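Side-chain contacts in ascorbate-specific PTS system EIIA component (Streptococcus pyogenes serotype M1, PDB 2OQT), which probably relays phosphoryl groups within a phosphoenolpyruvate-dependent phosphotransferase system that takes up and phosphorylates ascorbate: residues T87-V90 / K96-S99; L104-T107 / I111-T114; M2-A7 / E144-S149; L29-L34 / S42-A47. One frame throughout, in Å; residues are numbered along the deposited sequence.

How the interactions relate
From the N terminus, residues 2-7 open the longest loop, which interaction 3 closes only at 144-149; the other three contacts nest inside it. They follow in series without crossing: interaction 4 joins helices 23-36 and 42-55, interaction 1 closes the hairpin of strands 89-91 and 97-105, and interaction 2 closes the short loop between the far end of that same strand and helix 111-124. Interactions 1 and 2 lie on opposite sides of the chain's centre, about 24 Å apart between centres. Interaction 2 touches two others: Ile-111 packs on selenomethionine Met-2 of interaction 3, and the carbonyl of Leu-104 probably bonds the Tyr-44 hydroxyl of interaction 4. Helices thus meet the sheet around strand 97-105.

Interaction 1. Residues T87-V90 / K96-S99; sequences TKPV and KEVS
The pyrrolidine ring of Pro-89 has Ser-99 OG over one face, 3.3 Å from its CG, while the carboxylate of Glu-97 comes obliquely from the other side of the ring, at the CB-CG edge, with OE1 3.2 Å from Pro-89 CB. With CG anti to its carbonyl carbon (chi1 -80°) and the chain extended beyond, Glu-97 reaches across to the ring. Ser-99, whose side chain also touches Ile-130 and Val-134 of helix 129-134, lies on the buried side of the proline. Behind these side chains runs a beta hairpin between strands 89-91 and 97-105, where Val-90 and Val-98 form an antiparallel hydrogen-bonded pair. Val-90 N gives its hydrogen to Val-98 O at 2.7 Å, and Val-98 N returns one to Val-90 O at 2.6 Å. Each carbonyl takes a second, weaker donor: Pro-89 CA lies 3.2 Å from Val-98 O, and Glu-97 CA is equally close to Val-90 O. Both valines point to the same face of the sheet but meet loosely, Val-90 CG1 being 4.4 Å from Val-98 CB; Val-60 and Phe-92 also pack on Val-98. The register therefore rests on the reciprocal peptide bonds, and Pro-89, which lacks an N-H, joins the pairing through its CA-H and its apolar ring.

Interaction 2. Residues L104-T107 / I111-T114; sequences LAAT and IHTT
Leu-104 meets His-112 where strand 97-105 passes through a short loop into helix 111-124, a beta-loop-alpha connection in the alpha/beta fold of the domain. The leucine has CG anti to the backbone N (chi1 173°), which carries its fork out to the imidazole. Both prongs touch the same ring atom: CD1 and CD2 each lie 3.6 Å from His-112 CD2, and Leu-104 CD2 is also 3.7 Å from NE2. The leucine crosses the histidine obliquely and is backed by Met-67. Ala-105, next along the strand, turns its methyl the other way, toward Val-40 and Tyr-44. The direction alternates again at Ala-106, whose CB points to the helix and fits between its first two side chains, with Ile-111 CG2 at 3.8 Å and His-112 CE1 at 4.0 Å. Leu-104 and Ala-106 approach the imidazole obliquely from the same side of its plane, nearest CD2, NE2 and CE1, leaving ND1 to a bond with the carbonyl of Pro-109 just before the helix. That bond and the two apolar neighbours would restrict rotation of the ring. His-69 meets the same ring, their planes inclined at about 40°; neighbouring histidines also occur at the phosphorylation site of mannitol-type IIA domains, and the arrangement here is consistent with such a site. Ile-111 CG2, besides touching Ala-106, lies 3.7 Å from CE of selenomethionine Met-2.

Interaction 3. Residues M2-A7 / E144-S149; sequences MNLKQA and EMVEES
An N-capped first turn of helix 4-10 packs on the C-terminal part of helix 139-149, Leu-4 and Lys-5 closing on Val-146 and Glu-147. The apolar part centres on one methyl: Val-146 CG1, placed anti to the backbone N (chi1 -172°), reaches Leu-4 CD2 at 3.6 Å, the two side chains crossing at about a right angle. The same methyl lies 3.7 Å from the backbone N of Lys-5. Leucine and valine are both buried, with Phe-81 of the sheet against the former and Leu-123 of helix 111-124 against the latter. Lys-5 runs over the outer side of this pair; its CG is 4.0 Å from Val-146 CB, and successive bends at chi2, chi3 and chi4 bring the ammonium round to Glu-147. There Lys-5 NZ forms a salt bridge with Glu-147 OE2 at 3.1 Å. Since Lys-5 NZ also stands 3.2 Å from CD of Glu-147 and 3.4 Å from OE1, it sits above the flat of the carboxylate, so the attraction is probably more electrostatic than directional. The glutamate is exposed, and solvent would be expected to weaken the pairing. Asn-3 caps the helix, its OD1 accepting a weak bond from Gln-6 N at 3.2 Å as well as one from Lys-150 NZ. Gln-119 of helix 111-124 bonds Leu-4 N and Met-2 O, so both segments meet that helix. A side-chain acceptor just before a helix, taking the N-H three residues on, is the classic asparagine N-cap.

Interaction 4. Residues L29-L34 / S42-A47; sequences LAVQPL and SAYYDA
Val-31 is the close-fitting part of this contact, its CG1 directed into the angle between Tyr-44 and Tyr-45 where helix 23-36 meets helix 42-55. That methyl stands anti to the backbone N (chi1 -178°) and is 4.2 Å from Tyr-44 CD2. The valine and the tyrosine cross at about a right angle, with CG1 reaching the ring obliquely. Toward the next residue, Val-31 CG1 lies 4.2 Å from Tyr-45 N and 4.3 Å from its CB, and so meets the start of that side chain rather than its ring. Both helices turn apolar surface inward here, and Val-31 and Tyr-44 are buried. The fit is nevertheless shallow: 144 Å² is buried in all, and the approaches are those of ordinary van der Waals packing. Away from Val-31 the two segments make little contact. Leu-34 points toward the second helix yet stops 5.5 Å short of it, packing instead on Ala-82 and Thr-103 of the sheet. On the outer side, Tyr-45 is partly exposed and touches Val-27 and Arg-28 of helix 23-36, while Ser-42 and Asp-46 are exposed to solvent. Tyr-44, by contrast, extends inward with CG anti to its backbone N (chi1 -165°), and its hydroxyl is satisfied by Leu-104 O and Ala-70 N. Between 29-34 and 42-47 the contact is thus apolar, with no hydrogen bond across it; the directional bonds of the Tyr-44 hydroxyl instead tie the second helix to strand 97-105 and to the loop holding His-69 and Ala-70.

Interaction 1. Residues T87-V90 / K96-S99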
loop_
_atom_site.group_PDB
_atom_site.type_symbol
_atom_site.label_atom_id
_atom_site.label_comp_id
_atom_site.label_asym_id
_atom_site.label_seq_id
_atom_site.Cartn_x
_atom_site.Cartn_y
_atom_site.Cartn_z
ATOM N N THR A 87 -10.489 -7.218 5.880
ATOM C CA THR A 87 -11.697 -7.526 6.611
ATOM C C THR A 87 -11.784 -6.817 7.974
ATOM O O THR A 87 -12.745 -6.056 8.255
ATOM C CB THR A 87 -11.708 -9.057 6.818
ATOM O OG1 THR A 87 -12.421 -9.671 5.731
ATOM C CG2 THR A 87 -12.281 -9.451 8.177
ATOM N N LYS A 88 -10.781 -7.070 8.818
ATOM C CA LYS A 88 -10.769 -6.527 10.176
ATOM C C LYS A 88 -9.472 -5.746 10.403
ATOM O O LYS A 88 -8.385 -6.263 10.112
ATOM C CB LYS A 88 -10.866 -7.688 11.182
ATOM C CG LYS A 88 -11.534 -7.380 12.522
ATOM C CD LYS A 88 -10.917 -8.249 13.668
ATOM C CE LYS A 88 -11.307 -9.764 13.593
ATOM N NZ LYS A 88 -10.873 -10.472 12.336
ATOM N N PRO A 89 -9.578 -4.512 10.921
ATOM C CA PRO A 89 -8.453 -3.620 11.247
ATOM C C PRO A 89 -7.326 -4.304 12.004
ATOM O O PRO A 89 -7.553 -5.042 12.940
ATOM C CB PRO A 89 -9.086 -2.572 12.147
ATOM C CG PRO A 89 -10.479 -2.504 11.721
ATOM C CD PRO A 89 -10.873 -3.882 11.212
ATOM N N VAL A 90 -6.104 -4.044 11.603
ATOM C CA VAL A 90 -4.982 -4.677 12.234
ATOM C C VAL A 90 -4.279 -3.551 13.012
ATOM O O VAL A 90 -4.364 -2.394 12.609
ATOM C CB VAL A 90 -4.126 -5.461 11.154
ATOM C CG1 VAL A 90 -2.996 -4.593 10.545
ATOM C CG2 VAL A 90 -3.628 -6.787 11.695
ATOM N N LYS A 96 -1.695 2.237 16.268
ATOM C CA LYS A 96 -2.608 2.635 15.181
ATOM C C LYS A 96 -3.257 1.448 14.473
ATOM O O LYS A 96 -2.612 0.418 14.261
ATOM C CB LYS A 96 -1.888 3.479 14.139
ATOM C CG LYS A 96 -1.536 4.906 14.545
ATOM C CD LYS A 96 -1.162 5.761 13.297
ATOM C CE LYS A 96 -0.305 7.026 13.659
ATOM N NZ LYS A 96 -0.132 7.998 12.482
ATOM N N GLU A 97 -4.517 1.620 14.080
ATOM C CA GLU A 97 -5.309 0.575 13.476
ATOM C C GLU A 97 -5.415 0.741 11.957
ATOM O O GLU A 97 -5.742 1.813 11.447
ATOM C CB GLU A 97 -6.717 0.551 14.090
ATOM C CG GLU A 97 -6.830 -0.161 15.455
ATOM C CD GLU A 97 -8.241 -0.756 15.739
ATOM O OE1 GLU A 97 -9.106 -0.746 14.826
ATOM O OE2 GLU A 97 -8.480 -1.269 16.876
ATOM N N VAL A 98 -5.163 -0.332 11.221
ATOM C CA VAL A 98 -5.071 -0.227 9.771
ATOM C C VAL A 98 -6.026 -1.192 9.053
ATOM O O VAL A 98 -6.135 -2.371 9.422
ATOM C CB VAL A 98 -3.595 -0.414 9.304
ATOM C CG1 VAL A 98 -3.490 -0.550 7.781
ATOM C CG2 VAL A 98 -2.749 0.760 9.814
ATOM N N SER A 99 -6.711 -0.688 8.022
ATOM C CA SER A 99 -7.586 -1.563 7.271
ATOM C C SER A 99 -7.192 -1.576 5.832
ATOM O O SER A 99 -7.543 -2.514 5.101
ATOM C CB SER A 99 -9.074 -1.175 7.441
ATOM O OG SER A 99 -9.538 -1.575 8.735
#

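Interaction 2. Residues L104-T107 / I111-T114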
loop_
_atom_site.group_PDB
_atom_site.type_symbol
_atom_site.label_atom_id
_atom_site.label_comp_id
_atom_site.label_asym_id
_atom_site.label_seq_id
_atom_site.Cartn_x
_atom_site.Cartn_y
_atom_site.Cartn_z
ATOM N N LEU A 104 4.270 0.544 -1.516
ATOM C CA LEU A 104 4.960 1.363 -2.470
ATOM C C LEU A 104 6.341 0.797 -2.674
ATOM O O LEU A 104 7.026 0.557 -1.702
ATOM C CB LEU A 104 5.095 2.742 -1.842
ATOM C CG LEU A 104 5.906 3.841 -2.487
ATOM C CD1 LEU A 104 5.936 4.949 -1.458
ATOM C CD2 LEU A 104 7.269 3.431 -2.740
ATOM N N ALA A 105 6.764 0.567 -3.911
ATOM C CA ALA A 105 8.163 0.162 -4.154
ATOM C C ALA A 105 8.847 1.037 -5.176
ATOM O O ALA A 105 8.281 1.379 -6.242
ATOM C CB ALA A 105 8.277 -1.333 -4.547
ATOM N N ALA A 106 10.080 1.389 -4.867
ATOM C CA ALA A 106 10.807 2.270 -5.750
ATOM C C ALA A 106 12.266 1.935 -5.795
ATOM O O ALA A 106 12.859 1.567 -4.779
ATOM C CB ALA A 106 10.608 3.756 -5.325
ATOM N N THR A 107 12.832 2.107 -6.984
ATOM C CA THR A 107 14.272 2.034 -7.212
ATOM C C THR A 107 14.993 3.384 -6.937
ATOM O O THR A 107 16.217 3.396 -6.796
ATOM C CB THR A 107 14.565 1.633 -8.645
ATOM O OG1 THR A 107 14.334 2.761 -9.480
ATOM C CG2 THR A 107 13.673 0.471 -9.133
ATOM N N ILE A 111 11.423 9.633 -5.206
ATOM C CA ILE A 111 10.083 9.277 -5.678
ATOM C C ILE A 111 9.041 9.379 -4.555
ATOM O O ILE A 111 7.995 9.987 -4.733
ATOM C CB ILE A 111 10.127 7.813 -6.349
ATOM C CG1 ILE A 111 10.547 7.876 -7.825
ATOM C CG2 ILE A 111 8.819 6.970 -6.163
ATOM C CD1 ILE A 111 11.194 6.530 -8.319
ATOM N N HIS A 112 9.346 8.799 -3.395
ATOM C CA HIS A 112 8.385 8.677 -2.301
ATOM C C HIS A 112 7.582 9.964 -2.035
ATOM O O HIS A 112 6.351 9.940 -1.961
ATOM C CB HIS A 112 9.081 8.193 -1.006
ATOM C CG HIS A 112 9.782 6.877 -1.158
ATOM N ND1 HIS A 112 11.033 6.762 -1.724
ATOM C CD2 HIS A 112 9.386 5.615 -0.876
ATOM C CE1 HIS A 112 11.386 5.489 -1.766
ATOM N NE2 HIS A 112 10.403 4.771 -1.259
ATOM N N THR A 113 8.274 11.088 -1.877
ATOM C CA THR A 113 7.604 12.289 -1.424
ATOM C C THR A 113 7.175 13.171 -2.599
ATOM O O THR A 113 6.126 13.790 -2.549
ATOM C CB THR A 113 8.463 13.076 -0.409
ATOM O OG1 THR A 113 9.456 13.800 -1.108
ATOM C CG2 THR A 113 9.176 12.137 0.567
ATOM N N THR A 114 7.982 13.195 -3.656
ATOM C CA THR A 114 7.707 14.020 -4.841
ATOM C C THR A 114 6.604 13.489 -5.754
ATOM O O THR A 114 5.928 14.258 -6.431
ATOM C CB THR A 114 8.954 14.171 -5.701
ATOM O OG1 THR A 114 9.395 12.858 -6.089
ATOM C CG2 THR A 114 10.061 14.914 -4.928
#

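Interaction 3. Residues M2-A7 / E144-S149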
loop_
_atom_site.group_PDB
_atom_site.type_symbol
_atom_site.label_atom_id
_atom_site.label_comp_id
_atom_site.label_asym_id
_atom_site.label_seq_id
_atom_site.Cartn_x
_atom_site.Cartn_y
_atom_site.Cartn_z
HETATM N N MSE A 2 5.708 7.492 -12.112
HETATM C CA MSE A 2 4.561 6.608 -11.798
HETATM C C MSE A 2 3.153 7.133 -11.600
HETATM O O MSE A 2 2.932 8.068 -10.850
HETATM C CB MSE A 2 4.903 5.842 -10.539
HETATM C CG MSE A 2 5.682 4.608 -10.776
HETATM SE SE MSE A 2 5.368 3.537 -9.198
HETATM C CE MSE A 2 6.394 4.697 -7.882
ATOM N N ASN A 3 2.197 6.459 -12.232
ATOM C CA ASN A 3 0.787 6.741 -12.032
ATOM C C ASN A 3 0.236 5.611 -11.199
ATOM O O ASN A 3 0.467 4.453 -11.516
ATOM C CB ASN A 3 0.057 6.855 -13.388
ATOM C CG ASN A 3 -1.478 6.766 -13.265
ATOM O OD1 ASN A 3 -2.030 6.362 -12.234
ATOM N ND2 ASN A 3 -2.172 7.133 -14.339
ATOM N N LEU A 4 -0.494 5.933 -10.139
ATOM C CA LEU A 4 -1.031 4.910 -9.245
ATOM C C LEU A 4 -2.012 3.945 -9.891
ATOM O O LEU A 4 -1.831 2.742 -9.766
ATOM C CB LEU A 4 -1.631 5.544 -7.996
ATOM C CG LEU A 4 -2.416 4.632 -7.055
ATOM C CD1 LEU A 4 -1.511 3.593 -6.406
ATOM C CD2 LEU A 4 -3.144 5.474 -6.015
ATOM N N LYS A 5 -3.034 4.458 -10.574
ATOM C CA LYS A 5 -3.960 3.637 -11.361
ATOM C C LYS A 5 -3.236 2.711 -12.317
ATOM O O LYS A 5 -3.470 1.506 -12.336
ATOM C CB LYS A 5 -4.922 4.519 -12.176
ATOM C CG LYS A 5 -6.399 4.072 -12.133
ATOM C CD LYS A 5 -6.786 3.204 -13.333
ATOM C CE LYS A 5 -7.330 4.047 -14.497
ATOM N NZ LYS A 5 -8.622 4.723 -14.130
ATOM N N GLN A 6 -2.334 3.264 -13.107
ATOM C CA GLN A 6 -1.680 2.472 -14.112
ATOM C C GLN A 6 -0.841 1.413 -13.468
ATOM O O GLN A 6 -0.878 0.261 -13.894
ATOM C CB GLN A 6 -0.826 3.338 -15.043
ATOM C CG GLN A 6 -0.274 2.573 -16.258
ATOM C CD GLN A 6 -1.385 1.826 -17.049
ATOM O OE1 GLN A 6 -2.496 2.364 -17.283
ATOM N NE2 GLN A 6 -1.092 0.581 -17.432
ATOM N N ALA A 7 -0.067 1.818 -12.458
ATOM C CA ALA A 7 0.845 0.921 -11.705
ATOM C C ALA A 7 0.107 -0.302 -11.161
ATOM O O ALA A 7 0.639 -1.416 -11.116
ATOM C CB ALA A 7 1.518 1.686 -10.558
ATOM N N GLU A 144 -11.738 2.714 -9.997
ATOM C CA GLU A 144 -12.646 3.824 -10.267
ATOM C C GLU A 144 -12.524 4.902 -9.203
ATOM O O GLU A 144 -12.584 6.099 -9.513
ATOM C CB GLU A 144 -14.080 3.347 -10.488
ATOM C CG GLU A 144 -14.387 3.100 -11.986
ATOM C CD GLU A 144 -15.316 1.906 -12.224
ATOM O OE1 GLU A 144 -15.807 1.332 -11.224
ATOM O OE2 GLU A 144 -15.559 1.538 -13.404
HETATM N N MSE A 145 -12.318 4.470 -7.963
HETATM C CA MSE A 145 -11.971 5.393 -6.893
HETATM C C MSE A 145 -10.674 6.114 -7.181
HETATM O O MSE A 145 -10.599 7.314 -6.944
HETATM C CB MSE A 145 -11.879 4.682 -5.562
HETATM C CG MSE A 145 -13.180 4.114 -5.127
HETATM SE SE MSE A 145 -13.133 3.665 -3.258
HETATM C CE MSE A 145 -12.556 5.410 -2.536
ATOM N N VAL A 146 -9.671 5.402 -7.711
ATOM C CA VAL A 146 -8.369 6.006 -8.029
ATOM C C VAL A 146 -8.433 7.043 -9.159
ATOM O O VAL A 146 -7.686 8.024 -9.126
ATOM C CB VAL A 146 -7.243 4.939 -8.308
ATOM C CG1 VAL A 146 -5.858 5.594 -8.429
ATOM C CG2 VAL A 146 -7.208 3.884 -7.212
ATOM N N GLU A 147 -9.300 6.842 -10.156
ATOM C CA GLU A 147 -9.494 7.873 -11.197
ATOM C C GLU A 147 -10.119 9.134 -10.581
ATOM O O GLU A 147 -9.703 10.269 -10.849
ATOM C CB GLU A 147 -10.333 7.366 -12.382
ATOM C CG GLU A 147 -10.209 8.215 -13.645
ATOM C CD GLU A 147 -8.984 7.856 -14.492
ATOM O OE1 GLU A 147 -7.826 8.043 -14.037
ATOM O OE2 GLU A 147 -9.173 7.384 -15.635
ATOM N N GLU A 148 -11.102 8.908 -9.725
ATOM C CA GLU A 148 -11.751 9.957 -8.993
ATOM C C GLU A 148 -10.764 10.838 -8.191
ATOM O O GLU A 148 -11.055 12.006 -7.925
ATOM C CB GLU A 148 -12.789 9.293 -8.105
ATOM C CG GLU A 148 -13.779 10.218 -7.449
ATOM C CD GLU A 148 -14.833 9.474 -6.653
ATOM O OE1 GLU A 148 -15.558 10.153 -5.889
ATOM O OE2 GLU A 148 -14.938 8.224 -6.783
ATOM N N SER A 149 -9.599 10.270 -7.840
ATOM C CA SER A 149 -8.515 10.923 -7.059
ATOM C C SER A 149 -7.774 11.971 -7.838
ATOM O O SER A 149 -7.327 12.975 -7.261
ATOM C CB SER A 149 -7.439 9.919 -6.641
ATOM O OG SER A 149 -7.981 8.858 -5.912
#

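Interaction 4. Residues L29-L34 / S42-A47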
loop_
_atom_site.group_PDB
_atom_site.type_symbol
_atom_site.label_atom_id
_atom_site.label_comp_id
_atom_site.label_asym_id
_atom_site.label_seq_id
_atom_site.Cartn_x
_atom_site.Cartn_y
_atom_site.Cartn_z
ATOM N N LEU A 29 1.008 -9.756 3.402
ATOM C CA LEU A 29 -0.093 -9.835 2.434
ATOM C C LEU A 29 -0.067 -8.634 1.512
ATOM O O LEU A 29 -0.536 -8.709 0.381
ATOM C CB LEU A 29 -1.462 -9.932 3.152
ATOM C CG LEU A 29 -1.858 -11.213 3.943
ATOM C CD1 LEU A 29 -3.092 -10.909 4.780
ATOM C CD2 LEU A 29 -2.084 -12.483 3.029
ATOM N N ALA A 30 0.478 -7.517 1.989
ATOM C CA ALA A 30 0.407 -6.292 1.235
ATOM C C ALA A 30 1.519 -6.253 0.191
ATOM O O ALA A 30 1.394 -5.599 -0.851
ATOM C CB ALA A 30 0.467 -5.100 2.159
ATOM N N VAL A 31 2.613 -6.947 0.470
ATOM C CA VAL A 31 3.765 -6.987 -0.431
ATOM C C VAL A 31 3.620 -8.146 -1.432
ATOM O O VAL A 31 4.158 -8.109 -2.525
ATOM C CB VAL A 31 5.104 -7.148 0.363
ATOM C CG1 VAL A 31 6.302 -7.132 -0.583
ATOM C CG2 VAL A 31 5.286 -6.044 1.414
ATOM N N GLN A 32 2.903 -9.193 -1.036
ATOM C CA GLN A 32 2.729 -10.373 -1.873
ATOM C C GLN A 32 2.364 -10.023 -3.311
ATOM O O GLN A 32 3.082 -10.391 -4.233
ATOM C CB GLN A 32 1.709 -11.324 -1.240
ATOM C CG GLN A 32 1.576 -12.647 -1.950
ATOM C CD GLN A 32 2.916 -13.214 -2.319
ATOM O OE1 GLN A 32 3.730 -13.536 -1.445
ATOM N NE2 GLN A 32 3.177 -13.316 -3.634
ATOM N N PRO A 33 1.296 -9.255 -3.527
ATOM C CA PRO A 33 0.904 -8.994 -4.933
ATOM C C PRO A 33 2.018 -8.407 -5.815
ATOM O O PRO A 33 1.835 -8.289 -7.045
ATOM C CB PRO A 33 -0.229 -7.973 -4.800
ATOM C CG PRO A 33 -0.777 -8.187 -3.470
ATOM C CD PRO A 33 0.406 -8.561 -2.585
ATOM N N LEU A 34 3.147 -8.037 -5.198
ATOM C CA LEU A 34 4.247 -7.374 -5.897
ATOM C C LEU A 34 5.371 -8.332 -6.128
ATOM O O LEU A 34 6.298 -8.091 -6.905
ATOM C CB LEU A 34 4.741 -6.219 -5.068
ATOM C CG LEU A 34 4.355 -4.848 -5.593
ATOM C CD1 LEU A 34 3.014 -4.835 -6.277
ATOM C CD2 LEU A 34 4.513 -3.780 -4.509
ATOM N N SER A 42 11.044 -11.250 -2.007
ATOM C CA SER A 42 10.774 -11.370 -0.589
ATOM C C SER A 42 11.709 -10.462 0.219
ATOM O O SER A 42 11.331 -9.919 1.242
ATOM C CB SER A 42 10.937 -12.827 -0.132
ATOM O OG SER A 42 12.295 -13.234 -0.298
ATOM N N ALA A 43 12.941 -10.294 -0.217
ATOM C CA ALA A 43 13.871 -9.532 0.592
ATOM C C ALA A 43 13.305 -8.110 0.857
ATOM O O ALA A 43 13.788 -7.400 1.756
ATOM C CB ALA A 43 15.214 -9.468 -0.078
ATOM N N TYR A 44 12.305 -7.710 0.062
ATOM C CA TYR A 44 11.598 -6.444 0.253
ATOM C C TYR A 44 10.665 -6.531 1.435
ATOM O O TYR A 44 10.666 -5.661 2.253
ATOM C CB TYR A 44 10.853 -5.962 -1.017
ATOM C CG TYR A 44 10.444 -4.500 -0.931
ATOM C CD1 TYR A 44 11.371 -3.512 -0.546
ATOM C CD2 TYR A 44 9.117 -4.090 -1.184
ATOM C CE1 TYR A 44 10.989 -2.159 -0.453
ATOM C CE2 TYR A 44 8.733 -2.722 -1.069
ATOM C CZ TYR A 44 9.668 -1.782 -0.718
ATOM O OH TYR A 44 9.320 -0.459 -0.611
ATOM N N TYR A 45 9.868 -7.576 1.542
ATOM C CA TYR A 45 9.120 -7.788 2.767
ATOM C C TYR A 45 10.086 -7.703 3.998
ATOM O O TYR A 45 9.957 -6.829 4.826
ATOM C CB TYR A 45 8.355 -9.114 2.666
ATOM C CG TYR A 45 7.940 -9.713 3.999
ATOM C CD1 TYR A 45 6.886 -9.167 4.748
ATOM C CD2 TYR A 45 8.618 -10.805 4.524
ATOM C CE1 TYR A 45 6.498 -9.714 6.007
ATOM C CE2 TYR A 45 8.249 -11.352 5.787
ATOM C CZ TYR A 45 7.188 -10.802 6.513
ATOM O OH TYR A 45 6.846 -11.362 7.732
ATOM N N ASP A 46 11.089 -8.559 4.075
ATOM C CA ASP A 46 12.126 -8.449 5.092
ATOM C C ASP A 46 12.599 -7.030 5.385
ATOM O O ASP A 46 12.713 -6.622 6.544
ATOM C CB ASP A 46 13.305 -9.343 4.706
ATOM C CG ASP A 46 12.880 -10.779 4.543
ATOM O OD1 ASP A 46 13.411 -11.523 3.692
ATOM O OD2 ASP A 46 11.947 -11.148 5.248
ATOM N N ALA A 47 12.858 -6.265 4.336
ATOM C CA ALA A 47 13.340 -4.932 4.544
ATOM C C ALA A 47 12.220 -4.060 5.166
ATOM O O ALA A 47 12.466 -3.144 5.923
ATOM C CB ALA A 47 13.911 -4.367 3.244
#